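Local structure of diacylglycerol lipase (Aspergillus oryzae, 5XK2) at residues Y92-R95 and N96-T99; G119-T122 and A123-V127; L161-A164 and D165-K169; A184-P187 and L188-I192; L211-L214 and T215-Y218. The protein probably hydrolyses ester bonds of mono- and diacylglycerols, as an alpha/beta-hydrolase-fold lipase of the class 3 family, captured here in a closed conformation. One frame throughout, in Å; residues are numbered along the deposited sequence.

Interaction 1: residues Y92-R95 and N96-T99; sequences YSIR and NWVT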
loop_
_atom_site.group_PDB
_atom_site.type_symbol
_atom_site.label_atom_id
_atom_site.label_comp_id
_atom_site.label_asym_id
_atom_site.label_seq_id
_atom_site.Cartn_x
_atom_site.Cartn_y
_atom_site.Cartn_z
ATOM N N TYR A 92 -2.575 8.334 -1.560
ATOM C CA TYR A 92 -2.689 7.442 -0.415
ATOM C C TYR A 92 -2.216 6.037 -0.741
ATOM O O TYR A 92 -1.834 5.276 0.165
ATOM C CB TYR A 92 -4.128 7.387 0.091
ATOM C CG TYR A 92 -4.242 6.789 1.473
ATOM C CD1 TYR A 92 -3.866 7.522 2.600
ATOM C CD2 TYR A 92 -4.732 5.503 1.657
ATOM C CE1 TYR A 92 -3.968 6.980 3.873
ATOM C CE2 TYR A 92 -4.837 4.957 2.921
ATOM C CZ TYR A 92 -4.457 5.699 4.025
ATOM O OH TYR A 92 -4.564 5.157 5.284
ATOM N N SER A 93 -2.180 5.686 -2.024
ATOM C CA SER A 93 -1.809 4.312 -2.323
ATOM C C SER A 93 -0.300 4.204 -2.429
ATOM O O SER A 93 0.310 4.602 -3.425
ATOM C CB SER A 93 -2.453 3.837 -3.630
ATOM O OG SER A 93 -1.953 2.558 -3.994
ATOM N N ILE A 94 0.292 3.605 -1.403
ATOM C CA ILE A 94 1.731 3.383 -1.372
ATOM C C ILE A 94 2.110 2.342 -2.409
ATOM O O ILE A 94 3.136 2.469 -3.079
ATOM C CB ILE A 94 2.203 2.916 0.016
ATOM C CG1 ILE A 94 1.921 3.995 1.063
ATOM C CG2 ILE A 94 3.691 2.581 -0.013
ATOM C CD1 ILE A 94 2.745 5.267 0.881
ATOM N N ARG A 95 1.271 1.319 -2.566
ATOM C CA ARG A 95 1.585 0.285 -3.542
ATOM C C ARG A 95 1.636 0.871 -4.959
ATOM O O ARG A 95 2.522 0.529 -5.729
ATOM C CB ARG A 95 0.595 -0.896 -3.453
ATOM C CG ARG A 95 -0.822 -0.629 -3.941
ATOM C CD ARG A 95 -1.691 -1.888 -3.830
ATOM N NE ARG A 95 -1.358 -2.891 -4.844
ATOM C CZ ARG A 95 -1.792 -4.150 -4.836
ATOM N NH1 ARG A 95 -2.592 -4.583 -3.870
ATOM N NH2 ARG A 95 -1.431 -4.979 -5.806
ATOM N N ASN A 96 0.738 1.787 -5.297
ATOM C CA ASN A 96 0.775 2.372 -6.632
ATOM C C ASN A 96 2.008 3.242 -6.828
ATOM O O ASN A 96 2.580 3.303 -7.920
ATOM C CB ASN A 96 -0.496 3.173 -6.900
ATOM C CG ASN A 96 -1.693 2.276 -7.191
ATOM O OD1 ASN A 96 -1.585 1.045 -7.164
ATOM N ND2 ASN A 96 -2.841 2.889 -7.460
ATOM N N TRP A 97 2.434 3.898 -5.755
ATOM C CA TRP A 97 3.611 4.752 -5.803
ATOM C C TRP A 97 4.878 3.939 -6.102
ATOM O O TRP A 97 5.739 4.369 -6.870
ATOM C CB TRP A 97 3.747 5.496 -4.472
ATOM C CG TRP A 97 4.908 6.398 -4.387
ATOM C CD1 TRP A 97 5.230 7.396 -5.251
ATOM C CD2 TRP A 97 5.907 6.419 -3.354
ATOM N NE1 TRP A 97 6.374 8.030 -4.833
ATOM C CE2 TRP A 97 6.810 7.448 -3.672
ATOM C CE3 TRP A 97 6.127 5.660 -2.197
ATOM C CZ2 TRP A 97 7.923 7.740 -2.882
ATOM C CZ3 TRP A 97 7.234 5.952 -1.411
ATOM C CH2 TRP A 97 8.116 6.982 -1.757
ATOM N N VAL A 98 5.000 2.770 -5.474
ATOM C CA VAL A 98 6.220 1.981 -5.630
ATOM C C VAL A 98 6.186 0.883 -6.695
ATOM O O VAL A 98 7.247 0.361 -7.043
ATOM C CB VAL A 98 6.630 1.302 -4.284
ATOM C CG1 VAL A 98 6.807 2.342 -3.186
ATOM C CG2 VAL A 98 5.620 0.239 -3.870
ATOM N N THR A 99 5.014 0.548 -7.237
ATOM C CA THR A 99 4.898 -0.675 -8.051
ATOM C C THR A 99 5.774 -0.660 -9.316
ATOM O O THR A 99 6.321 -1.698 -9.695
ATOM C CB THR A 99 3.429 -0.955 -8.419
ATOM O OG1 THR A 99 2.764 -1.491 -7.269
ATOM C CG2 THR A 99 3.313 -1.988 -9.541
HETATM O O HOH W 1 -0.273 -2.603 -7.509
#
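The N-cap of the short helix 94-98 is Ser-93, whose OG accepts the backbone N-H of Asn-96 (Ser-93 OG to Asn-96 N, 3.1 Å). A chi1 of 173° places OG beside the carbonyl carbon and over the N-terminal end of the helix, where the side-chain amide of Asn-96 also lies against it, CG of Asn-96 being 3.2 Å from Ser-93 OG. Backbone bonds carry the turn on: Val-98 N reaches Ile-94 O at 3.0 Å. This helix probably corresponds to the lid helix of related fungal lipases, consistent with the closed state of the crystal. Ile-94 CG2 meets the Trp-97 ring at CE3 and Val-98 at CG1, both loosely, and Ile-94 also packs on Leu-154, within the putative nucleophile elbow. At the far end, Thr-99 OG1 donates to Arg-95 O at 2.6 Å from above the carbonyl plane, 47° out of it, while Thr-99 N adds a weak bond to the same oxygen. Water 1 lies in the guanidinium plane, taking Arg-95 NE at 2.9 Å and donating to Thr-99 OG1 at 3.2 Å. The rest of this guanidinium serves the dimer: NH1 bonds Tyr-92 O of the second subunit, and NH2 makes a salt bridge with Asp-276 of that subunit.

Interaction 2: residues G119-T122 and A123-V127; sequences GFWT and AWKVV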
loop_
_atom_site.group_PDB
_atom_site.type_symbol
_atom_site.label_atom_id
_atom_site.label_comp_id
_atom_site.label_asym_id
_atom_site.label_seq_id
_atom_site.Cartn_x
_atom_site.Cartn_y
_atom_site.Cartn_z
ATOM N N GLY A 119 7.383 12.875 -10.225
ATOM C CA GLY A 119 6.004 12.766 -9.770
ATOM C C GLY A 119 5.630 13.880 -8.808
ATOM O O GLY A 119 4.575 14.522 -8.942
ATOM N N PHE A 120 6.477 14.103 -7.810
ATOM C CA PHE A 120 6.182 15.110 -6.790
ATOM C C PHE A 120 6.276 16.517 -7.373
ATOM O O PHE A 120 5.481 17.406 -7.019
ATOM C CB PHE A 120 7.139 14.980 -5.601
ATOM C CG PHE A 120 7.034 13.679 -4.866
ATOM C CD1 PHE A 120 5.794 13.177 -4.470
ATOM C CD2 PHE A 120 8.174 12.962 -4.553
ATOM C CE1 PHE A 120 5.717 11.963 -3.781
ATOM C CE2 PHE A 120 8.105 11.762 -3.870
ATOM C CZ PHE A 120 6.870 11.256 -3.491
ATOM N N TRP A 121 7.238 16.729 -8.269
ATOM C CA TRP A 121 7.377 18.050 -8.878
ATOM C C TRP A 121 6.149 18.336 -9.743
ATOM O O TRP A 121 5.621 19.441 -9.732
ATOM C CB TRP A 121 8.659 18.153 -9.718
ATOM C CG TRP A 121 8.822 19.536 -10.341
ATOM C CD1 TRP A 121 8.728 19.859 -11.665
ATOM C CD2 TRP A 121 9.084 20.761 -9.648
ATOM N NE1 TRP A 121 8.935 21.217 -11.836
ATOM C CE2 TRP A 121 9.154 21.787 -10.612
ATOM C CE3 TRP A 121 9.286 21.087 -8.301
ATOM C CZ2 TRP A 121 9.399 23.117 -10.267
ATOM C CZ3 TRP A 121 9.532 22.406 -7.961
ATOM C CH2 TRP A 121 9.590 23.408 -8.940
ATOM N N THR A 122 5.702 17.325 -10.479
ATOM C CA THR A 122 4.487 17.452 -11.300
ATOM C C THR A 122 3.262 17.803 -10.446
ATOM O O THR A 122 2.478 18.694 -10.810
ATOM C CB THR A 122 4.226 16.159 -12.094
ATOM O OG1 THR A 122 5.323 15.939 -12.996
ATOM C CG2 THR A 122 2.920 16.273 -12.895
ATOM N N ALA A 123 3.130 17.139 -9.301
ATOM C CA ALA A 123 2.012 17.395 -8.399
ATOM C C ALA A 123 1.984 18.863 -7.964
ATOM O O ALA A 123 0.930 19.497 -7.961
ATOM C CB ALA A 123 2.087 16.477 -7.188
ATOM N N TRP A 124 3.142 19.403 -7.593
ATOM C CA TRP A 124 3.233 20.799 -7.197
ATOM C C TRP A 124 2.899 21.717 -8.365
ATOM O O TRP A 124 2.172 22.688 -8.205
ATOM C CB TRP A 124 4.638 21.101 -6.670
ATOM C CG TRP A 124 5.048 22.559 -6.654
ATOM C CD1 TRP A 124 6.145 23.101 -7.268
ATOM C CD2 TRP A 124 4.399 23.646 -5.970
ATOM N NE1 TRP A 124 6.215 24.448 -7.018
ATOM C CE2 TRP A 124 5.166 24.809 -6.212
ATOM C CE3 TRP A 124 3.251 23.748 -5.167
ATOM C CZ2 TRP A 124 4.817 26.066 -5.693
ATOM C CZ3 TRP A 124 2.915 24.986 -4.641
ATOM C CH2 TRP A 124 3.686 26.131 -4.913
ATOM N N LYS A 125 3.431 21.393 -9.540
ATOM C CA LYS A 125 3.208 22.248 -10.718
ATOM C C LYS A 125 1.728 22.377 -11.087
ATOM O O LYS A 125 1.309 23.422 -11.573
ATOM C CB LYS A 125 3.985 21.724 -11.923
ATOM C CG LYS A 125 5.462 22.008 -11.868
ATOM C CD LYS A 125 6.049 21.959 -13.264
ATOM C CE LYS A 125 5.560 23.127 -14.096
ATOM N NZ LYS A 125 5.834 22.909 -15.542
ATOM N N VAL A 126 0.958 21.321 -10.861
ATOM C CA VAL A 126 -0.470 21.327 -11.193
ATOM C C VAL A 126 -1.232 22.330 -10.321
ATOM O O VAL A 126 -2.198 22.940 -10.774
ATOM C CB VAL A 126 -1.079 19.905 -11.039
ATOM C CG1 VAL A 126 -2.607 19.946 -11.049
ATOM C CG2 VAL A 126 -0.582 18.995 -12.156
ATOM N N VAL A 127 -0.838 22.469 -9.053
ATOM C CA VAL A 127 -1.510 23.430 -8.175
ATOM C C VAL A 127 -0.770 24.745 -7.883
ATOM O O VAL A 127 -1.304 25.622 -7.192
ATOM C CB VAL A 127 -1.877 22.756 -6.832
ATOM C CG1 VAL A 127 -2.954 21.699 -7.055
ATOM C CG2 VAL A 127 -0.652 22.127 -6.182
#
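Between Gly-119 and Val-126 the backbone runs as regular alpha-helix, with Trp-124 N bonded to Phe-120 O at 3.1 Å and Lys-125 N to Trp-121 O at 2.9 Å. This is the start of helix 118-138, one of the helices packed on the central sheet of the alpha/beta-hydrolase fold. Trp-121 receives two later side chains on one face of its indole. Trp-124 brings its edge there in an offset edge-to-face pair, the planes 61° apart, and its CD1 sits 3.5 Å from Trp-121 CZ3, over the six-membered ring. Both indoles leave the helix with CG anti to the backbone N (chi1 -179° in Trp-121, 160° in Trp-124), which brings them together one turn apart. Trp-124 NE1 is turned to Asp-165 OD2 on helix 154-168, a bond that helps set the rotation of the ring. Phe-120 and Ala-123 also face that helix, touching Leu-161 and Ile-158 respectively. On the outer flank Thr-122 OG1 is hydrogen-bonded back to Leu-118 O. Lys-125, exposed to solvent, lays its aliphatic chain across the five-membered ring of Trp-121: CG makes a CH-pi contact 3.9 Å from the ring centroid, and CD comes to 3.3 Å from Trp-121 NE1.

Interaction 3: residues L161-A164 and D165-K169; sequences LAAA and DLRTK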
loop_
_atom_site.group_PDB
_atom_site.type_symbol
_atom_site.label_atom_id
_atom_site.label_comp_id
_atom_site.label_asym_id
_atom_site.label_seq_id
_atom_site.Cartn_x
_atom_site.Cartn_y
_atom_site.Cartn_z
ATOM N N LEU A 161 9.137 20.275 -2.088
ATOM C CA LEU A 161 9.443 20.939 -3.353
ATOM C C LEU A 161 8.689 22.265 -3.479
ATOM O O LEU A 161 9.221 23.226 -4.018
ATOM C CB LEU A 161 9.118 20.027 -4.529
ATOM C CG LEU A 161 9.976 18.765 -4.626
ATOM C CD1 LEU A 161 9.439 17.874 -5.740
ATOM C CD2 LEU A 161 11.458 19.114 -4.892
ATOM N N ALA A 162 7.451 22.320 -2.992
ATOM C CA ALA A 162 6.702 23.577 -2.996
ATOM C C ALA A 162 7.423 24.651 -2.186
ATOM O O ALA A 162 7.553 25.787 -2.632
ATOM C CB ALA A 162 5.281 23.370 -2.447
ATOM N N ALA A 163 7.874 24.302 -0.982
ATOM C CA ALA A 163 8.592 25.266 -0.160
ATOM C C ALA A 163 9.849 25.772 -0.881
ATOM O O ALA A 163 10.131 26.965 -0.874
ATOM C CB ALA A 163 8.978 24.639 1.208
ATOM N N ALA A 164 10.595 24.851 -1.474
ATOM C CA ALA A 164 11.830 25.194 -2.187
ATOM C C ALA A 164 11.541 26.233 -3.270
ATOM O O ALA A 164 12.213 27.263 -3.378
ATOM C CB ALA A 164 12.446 23.961 -2.800
ATOM N N ASP A 165 10.515 25.949 -4.058
ATOM C CA ASP A 165 10.140 26.816 -5.185
ATOM C C ASP A 165 9.629 28.167 -4.681
ATOM O O ASP A 165 10.077 29.232 -5.145
ATOM C CB ASP A 165 9.091 26.089 -6.039
ATOM C CG ASP A 165 8.824 26.759 -7.378
ATOM O OD1 ASP A 165 9.669 27.537 -7.866
ATOM O OD2 ASP A 165 7.754 26.473 -7.957
ATOM N N LEU A 166 8.692 28.139 -3.731
ATOM C CA LEU A 166 8.158 29.369 -3.181
ATOM C C LEU A 166 9.250 30.291 -2.649
ATOM O O LEU A 166 9.194 31.501 -2.847
ATOM C CB LEU A 166 7.128 29.059 -2.081
ATOM C CG LEU A 166 5.822 28.494 -2.635
ATOM C CD1 LEU A 166 4.925 28.025 -1.475
ATOM C CD2 LEU A 166 5.054 29.540 -3.474
ATOM N N ARG A 167 10.262 29.730 -1.986
ATOM C CA ARG A 167 11.337 30.552 -1.465
ATOM C C ARG A 167 12.113 31.253 -2.570
ATOM O O ARG A 167 12.532 32.388 -2.379
ATOM C CB ARG A 167 12.307 29.710 -0.626
ATOM C CG ARG A 167 11.706 29.256 0.699
ATOM C CD ARG A 167 12.511 28.038 1.167
ATOM N NE ARG A 167 11.950 27.485 2.394
ATOM C CZ ARG A 167 12.331 26.321 2.903
ATOM N NH1 ARG A 167 13.212 25.571 2.250
ATOM N NH2 ARG A 167 11.798 25.896 4.041
ATOM N N THR A 168 12.284 30.595 -3.712
ATOM C CA THR A 168 13.000 31.245 -4.823
ATOM C C THR A 168 12.167 32.393 -5.394
ATOM O O THR A 168 12.669 33.226 -6.143
ATOM C CB THR A 168 13.366 30.266 -5.962
ATOM O OG1 THR A 168 12.197 29.816 -6.675
ATOM C CG2 THR A 168 14.141 29.062 -5.426
ATOM N N LYS A 169 10.877 32.389 -5.073
ATOM C CA LYS A 169 9.940 33.433 -5.484
ATOM C C LYS A 169 9.698 34.491 -4.401
ATOM O O LYS A 169 8.734 35.254 -4.481
ATOM C CB LYS A 169 8.635 32.789 -5.945
ATOM C CG LYS A 169 8.790 31.904 -7.178
ATOM C CD LYS A 169 7.469 31.195 -7.489
ATOM C CE LYS A 169 7.587 30.157 -8.590
ATOM N NZ LYS A 169 8.667 30.427 -9.565
#
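Ala-163 lies beneath the guanidinium of Arg-167, one turn further along helix 154-168: the methyl CB is centred under one face of the flat group, 4.1 Å from Arg-167 CZ. The arginine chain runs extended from CG to NE back toward the preceding turn, its CG passing 3.2 Å from Ala-163 O, the oxygen that also accepts Arg-167 N. In the next shell the guanidinium is gripped at its edges: NE bonds Ala-173 O, and NH1 bonds both Gln-195 OE1 and Asn-198 OD1, so the plane can hardly turn over the methyl. On another side of the helix Asp-165 N is bonded to Leu-161 O at 3.0 Å. The carboxylate of Asp-165 points off the helix, where OD2, besides serving Trp-124, forms a salt bridge with Arg-128 NH1, while OD1 makes a long salt bridge of 3.5 Å with Lys-169 NZ; Arg-128 and Lys-169 would probably favour the ionised form. In the last turn Thr-168 OG1 donates to Asp-165 O at 2.7 Å, in the carbonyl plane and on a lone pair. The helix belongs to the beta-alpha-beta unit of strands 146-152 and 173-178: Ala-162 packs on Trp-124 of helix 118-138, Ala-163 on Leu-175 of strand 173-178, and Ala-164 on Ile-192 of helix 186-195.

Interaction 4: residues A184-P187 and L188-I192; sequences ANKP and LAEFI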
loop_
_atom_site.group_PDB
_atom_site.type_symbol
_atom_site.label_atom_id
_atom_site.label_comp_id
_atom_site.label_asym_id
_atom_site.label_seq_id
_atom_site.Cartn_x
_atom_site.Cartn_y
_atom_site.Cartn_z
ATOM N N ALA A 184 14.930 15.005 -3.905
ATOM C CA ALA A 184 15.966 15.833 -4.514
ATOM C C ALA A 184 17.248 15.059 -4.776
ATOM O O ALA A 184 17.588 14.150 -4.031
ATOM C CB ALA A 184 16.274 17.038 -3.598
ATOM N N ASN A 185 17.979 15.440 -5.817
ATOM C CA ASN A 185 19.351 14.945 -5.963
ATOM C C ASN A 185 20.270 15.747 -5.042
ATOM O O ASN A 185 19.790 16.603 -4.286
ATOM C CB ASN A 185 19.812 14.985 -7.437
ATOM C CG ASN A 185 20.047 16.397 -7.981
ATOM O OD1 ASN A 185 19.663 17.407 -7.392
ATOM N ND2 ASN A 185 20.680 16.460 -9.163
ATOM N N LYS A 186 21.574 15.476 -5.048
ATOM C CA LYS A 186 22.405 16.122 -4.025
ATOM C C LYS A 186 22.446 17.659 -4.174
ATOM O O LYS A 186 22.250 18.360 -3.184
ATOM C CB LYS A 186 23.843 15.537 -3.994
ATOM C CG LYS A 186 24.543 15.807 -2.647
ATOM C CD LYS A 186 25.853 15.017 -2.483
ATOM C CE LYS A 186 26.302 14.997 -1.020
ATOM N NZ LYS A 186 27.431 14.045 -0.784
ATOM N N PRO A 187 22.688 18.199 -5.394
ATOM C CA PRO A 187 22.697 19.668 -5.503
ATOM C C PRO A 187 21.387 20.313 -5.039
ATOM O O PRO A 187 21.428 21.337 -4.348
ATOM C CB PRO A 187 22.914 19.909 -7.012
ATOM C CG PRO A 187 23.625 18.704 -7.473
ATOM C CD PRO A 187 23.096 17.557 -6.661
ATOM N N LEU A 188 20.250 19.711 -5.367
ATOM C CA LEU A 188 18.978 20.298 -4.932
ATOM C C LEU A 188 18.794 20.157 -3.425
ATOM O O LEU A 188 18.301 21.071 -2.760
ATOM C CB LEU A 188 17.799 19.666 -5.670
ATOM C CG LEU A 188 16.427 20.211 -5.262
ATOM C CD1 LEU A 188 16.382 21.743 -5.416
ATOM C CD2 LEU A 188 15.283 19.557 -6.078
ATOM N N ALA A 189 19.187 19.016 -2.871
ATOM C CA ALA A 189 19.049 18.870 -1.420
ATOM C C ALA A 189 19.928 19.871 -0.684
ATOM O O ALA A 189 19.507 20.421 0.322
ATOM C CB ALA A 189 19.381 17.459 -0.980
ATOM N N GLU A 190 21.134 20.140 -1.198
ATOM C CA GLU A 190 21.991 21.151 -0.563
ATOM C C GLU A 190 21.381 22.544 -0.681
ATOM O O GLU A 190 21.405 23.332 0.263
ATOM C CB GLU A 190 23.408 21.145 -1.178
ATOM C CG GLU A 190 24.100 19.781 -1.004
ATOM C CD GLU A 190 25.505 19.732 -1.594
ATOM O OE1 GLU A 190 26.067 20.805 -1.903
ATOM O OE2 GLU A 190 26.028 18.605 -1.738
ATOM N N PHE A 191 20.824 22.848 -1.846
ATOM C CA PHE A 191 20.155 24.131 -2.041
ATOM C C PHE A 191 19.002 24.334 -1.053
ATOM O O PHE A 191 18.922 25.377 -0.390
ATOM C CB PHE A 191 19.651 24.228 -3.485
ATOM C CG PHE A 191 18.958 25.523 -3.810
ATOM C CD1 PHE A 191 19.666 26.711 -3.887
ATOM C CD2 PHE A 191 17.598 25.543 -4.061
ATOM C CE1 PHE A 191 19.021 27.906 -4.207
ATOM C CE2 PHE A 191 16.943 26.735 -4.371
ATOM C CZ PHE A 191 17.650 27.913 -4.441
ATOM N N ILE A 192 18.122 23.339 -0.943
ATOM C CA ILE A 192 16.957 23.472 -0.063
ATOM C C ILE A 192 17.404 23.585 1.395
ATOM O O ILE A 192 16.936 24.437 2.145
ATOM C CB ILE A 192 15.987 22.293 -0.245
ATOM C CG1 ILE A 192 15.466 22.273 -1.692
ATOM C CG2 ILE A 192 14.851 22.385 0.789
ATOM C CD1 ILE A 192 14.548 21.090 -1.996
#
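Asn-185 caps helix 186-195 with a side-chain hydrogen bond: its OD1 accepts Leu-188 N at 3.1 Å, with an N-H...O angle of 159° and the donor tilted out of the amide's carbonyl plane. CG of Asn-185 stands between its own backbone N and carbonyl carbon (chi1 71°), which brings OD1 over the end of the helix and against Leu-188 CB. The same oxygen also takes Lys-115 N, and ND2 donates to Gly-113 O, so three bonds fix the orientation of the cap amide and tie the helix to the 113-115 loop. Backbone bonds then follow the alpha pattern: Ala-189 N to Asn-185 O, Glu-190 N to Lys-186 O, and Phe-191 N to Pro-187 O at 3.0 Å. Pro-187 sits in the first turn, where its lack of an N-H costs no bond.

Among the apolar contacts, Ala-184 CB fits against Leu-188 CG at 3.6 Å and reaches Ala-189 CB at 4.1 Å. Leu-188 continues inward to Leu-161 of helix 154-168.

Charges meet only loosely. Glu-190, extended beyond CG, slants across Lys-186 so that OE2 touches Lys-186 CG at 3.3 Å, whereas Lys-186 NZ remains 4.9 Å from Glu-190 OE2, too far for a salt bridge.

An Asn N-cap, with Ala-184 just before it meeting Ala-189 in the positions of a hydrophobic staple, is a classic helix start, here opening the helix of the beta-alpha-beta unit between strands 173-178 and 198-203.

Interaction 5: residues L211-L214 and T215-Y218; sequences LPLL and TMGY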
loop_
_atom_site.group_PDB
_atom_site.type_symbol
_atom_site.label_atom_id
_atom_site.label_comp_id
_atom_site.label_asym_id
_atom_site.label_seq_id
_atom_site.Cartn_x
_atom_site.Cartn_y
_atom_site.Cartn_z
ATOM N N LEU A 211 12.779 5.986 0.560
ATOM C CA LEU A 211 12.496 5.964 -0.879
ATOM C C LEU A 211 12.334 7.373 -1.421
ATOM O O LEU A 211 11.889 8.267 -0.707
ATOM C CB LEU A 211 11.226 5.168 -1.172
ATOM C CG LEU A 211 11.288 3.682 -0.823
ATOM C CD1 LEU A 211 9.929 3.073 -1.084
ATOM C CD2 LEU A 211 12.379 2.992 -1.632
ATOM N N PRO A 212 12.735 7.606 -2.679
ATOM C CA PRO A 212 13.513 6.719 -3.548
ATOM C C PRO A 212 14.899 6.464 -2.976
ATOM O O PRO A 212 15.342 7.148 -2.027
ATOM C CB PRO A 212 13.614 7.509 -4.871
ATOM C CG PRO A 212 12.563 8.541 -4.796
ATOM C CD PRO A 212 12.375 8.869 -3.347
ATOM N N LEU A 213 15.571 5.469 -3.541
ATOM C CA LEU A 213 16.861 5.016 -3.036
ATOM C C LEU A 213 17.997 5.999 -3.261
ATOM O O LEU A 213 17.997 6.793 -4.219
ATOM C CB LEU A 213 17.248 3.693 -3.692
ATOM C CG LEU A 213 16.292 2.513 -3.551
ATOM C CD1 LEU A 213 16.891 1.303 -4.249
ATOM C CD2 LEU A 213 16.070 2.217 -2.091
ATOM N N LEU A 214 18.991 5.912 -2.387
ATOM C CA LEU A 214 20.255 6.593 -2.601
ATOM C C LEU A 214 20.850 6.221 -3.956
ATOM O O LEU A 214 21.428 7.068 -4.638
ATOM C CB LEU A 214 21.250 6.236 -1.489
ATOM C CG LEU A 214 20.794 6.674 -0.104
ATOM C CD1 LEU A 214 21.639 6.013 0.984
ATOM C CD2 LEU A 214 20.857 8.198 -0.017
ATOM N N THR A 215 20.726 4.949 -4.333
ATOM C CA THR A 215 21.313 4.469 -5.585
ATOM C C THR A 215 20.566 4.994 -6.816
ATOM O O THR A 215 21.046 4.881 -7.945
ATOM C CB THR A 215 21.346 2.916 -5.634
ATOM O OG1 THR A 215 20.051 2.400 -5.312
ATOM C CG2 THR A 215 22.354 2.372 -4.637
ATOM N N MET A 216 19.395 5.590 -6.594
ATOM C CA MET A 216 18.639 6.222 -7.665
ATOM C C MET A 216 19.001 7.709 -7.823
ATOM O O MET A 216 18.372 8.438 -8.603
ATOM C CB MET A 216 17.139 6.059 -7.410
ATOM C CG MET A 216 16.656 4.625 -7.514
ATOM S SD MET A 216 14.983 4.509 -6.868
ATOM C CE MET A 216 14.566 2.810 -7.262
ATOM N N GLY A 217 19.991 8.160 -7.059
ATOM C CA GLY A 217 20.479 9.527 -7.173
ATOM C C GLY A 217 19.775 10.551 -6.304
ATOM O O GLY A 217 19.820 11.749 -6.582
ATOM N N TYR A 218 19.110 10.086 -5.250
ATOM C CA TYR A 218 18.419 10.992 -4.342
ATOM C C TYR A 218 19.112 11.057 -2.998
ATOM O O TYR A 218 19.731 10.081 -2.555
ATOM C CB TYR A 218 16.977 10.542 -4.120
ATOM C CG TYR A 218 16.106 10.661 -5.342
ATOM C CD1 TYR A 218 15.407 11.830 -5.589
ATOM C CD2 TYR A 218 15.972 9.605 -6.231
ATOM C CE1 TYR A 218 14.587 11.953 -6.709
ATOM C CE2 TYR A 218 15.150 9.711 -7.356
ATOM C CZ TYR A 218 14.460 10.890 -7.573
ATOM O OH TYR A 218 13.637 11.018 -8.664
HETATM O O HOH W 2 22.272 9.450 -3.506
#
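Pro-212 packs over one face of the Tyr-218 ring within the loop that joins strand 198-203 to strand 224-227 of the alpha/beta-hydrolase sheet, where a short 3-10 turn doubles the chain back. This is the tight part. Pro-212, preceded by a cis peptide bond, sets CG above the tyrosine ring, offset toward its rim, in a CH-pi contact 15° off the ring normal, and CB comes to 3.4 Å from Tyr-218 CD2. The ring is held beyond the loop by its OH, bonded to Phe-103 O. Met-216, its chain extended beyond CG, brings SD 3.9 Å from Pro-212 CB and also takes a weak hydrogen bond from Leu-213 N. Leu-213 and Met-216 both pack on Leu-263 of the second subunit. Two successive turns close the backbone, Met-216 N to Leu-213 O and Gly-217 N to Leu-214 O, each donor above the carbonyl plane; the positive phi of Gly-217 (89°) then swings the chain toward Tyr-218, whose N is buried without a partner in the model.

The other side is looser and wetter. Thr-215 is exposed, its OG1 beside Leu-213 CB and CD1. Water 2 bridges the two carbonyls, donating to Leu-214 O and to Tyr-218 O, 2.8 Å each. Tyr-218 O is met besides by the CA-H of Leu-214, with CA 3.5 Å away and the hydrogen aimed almost straight at it.

Interaction 3 is the most buried of the five, and it touches interactions 2 and 4, so helix 154-168 packs between their two helices. Its own side chains there are mostly alanine and leucine, with the aspartate and arginine tied to neighbouring elements. Interaction 2 turns aromatic residues inward and a lysine to solvent. Interactions 1 and 4 share an N-cap chemistry (serine and asparagine), but only the first reaches the second subunit, largely through the salt bridge, hydrogen bonds and cation-pi contacts of Arg-95. Interaction 5, a turn rather than a helix, meets the same subunit through apolar side chains. Leu-211 links it to Trp-97 and Val-98 of interaction 1, while Tyr-218 touches Ala-184 of interaction 4.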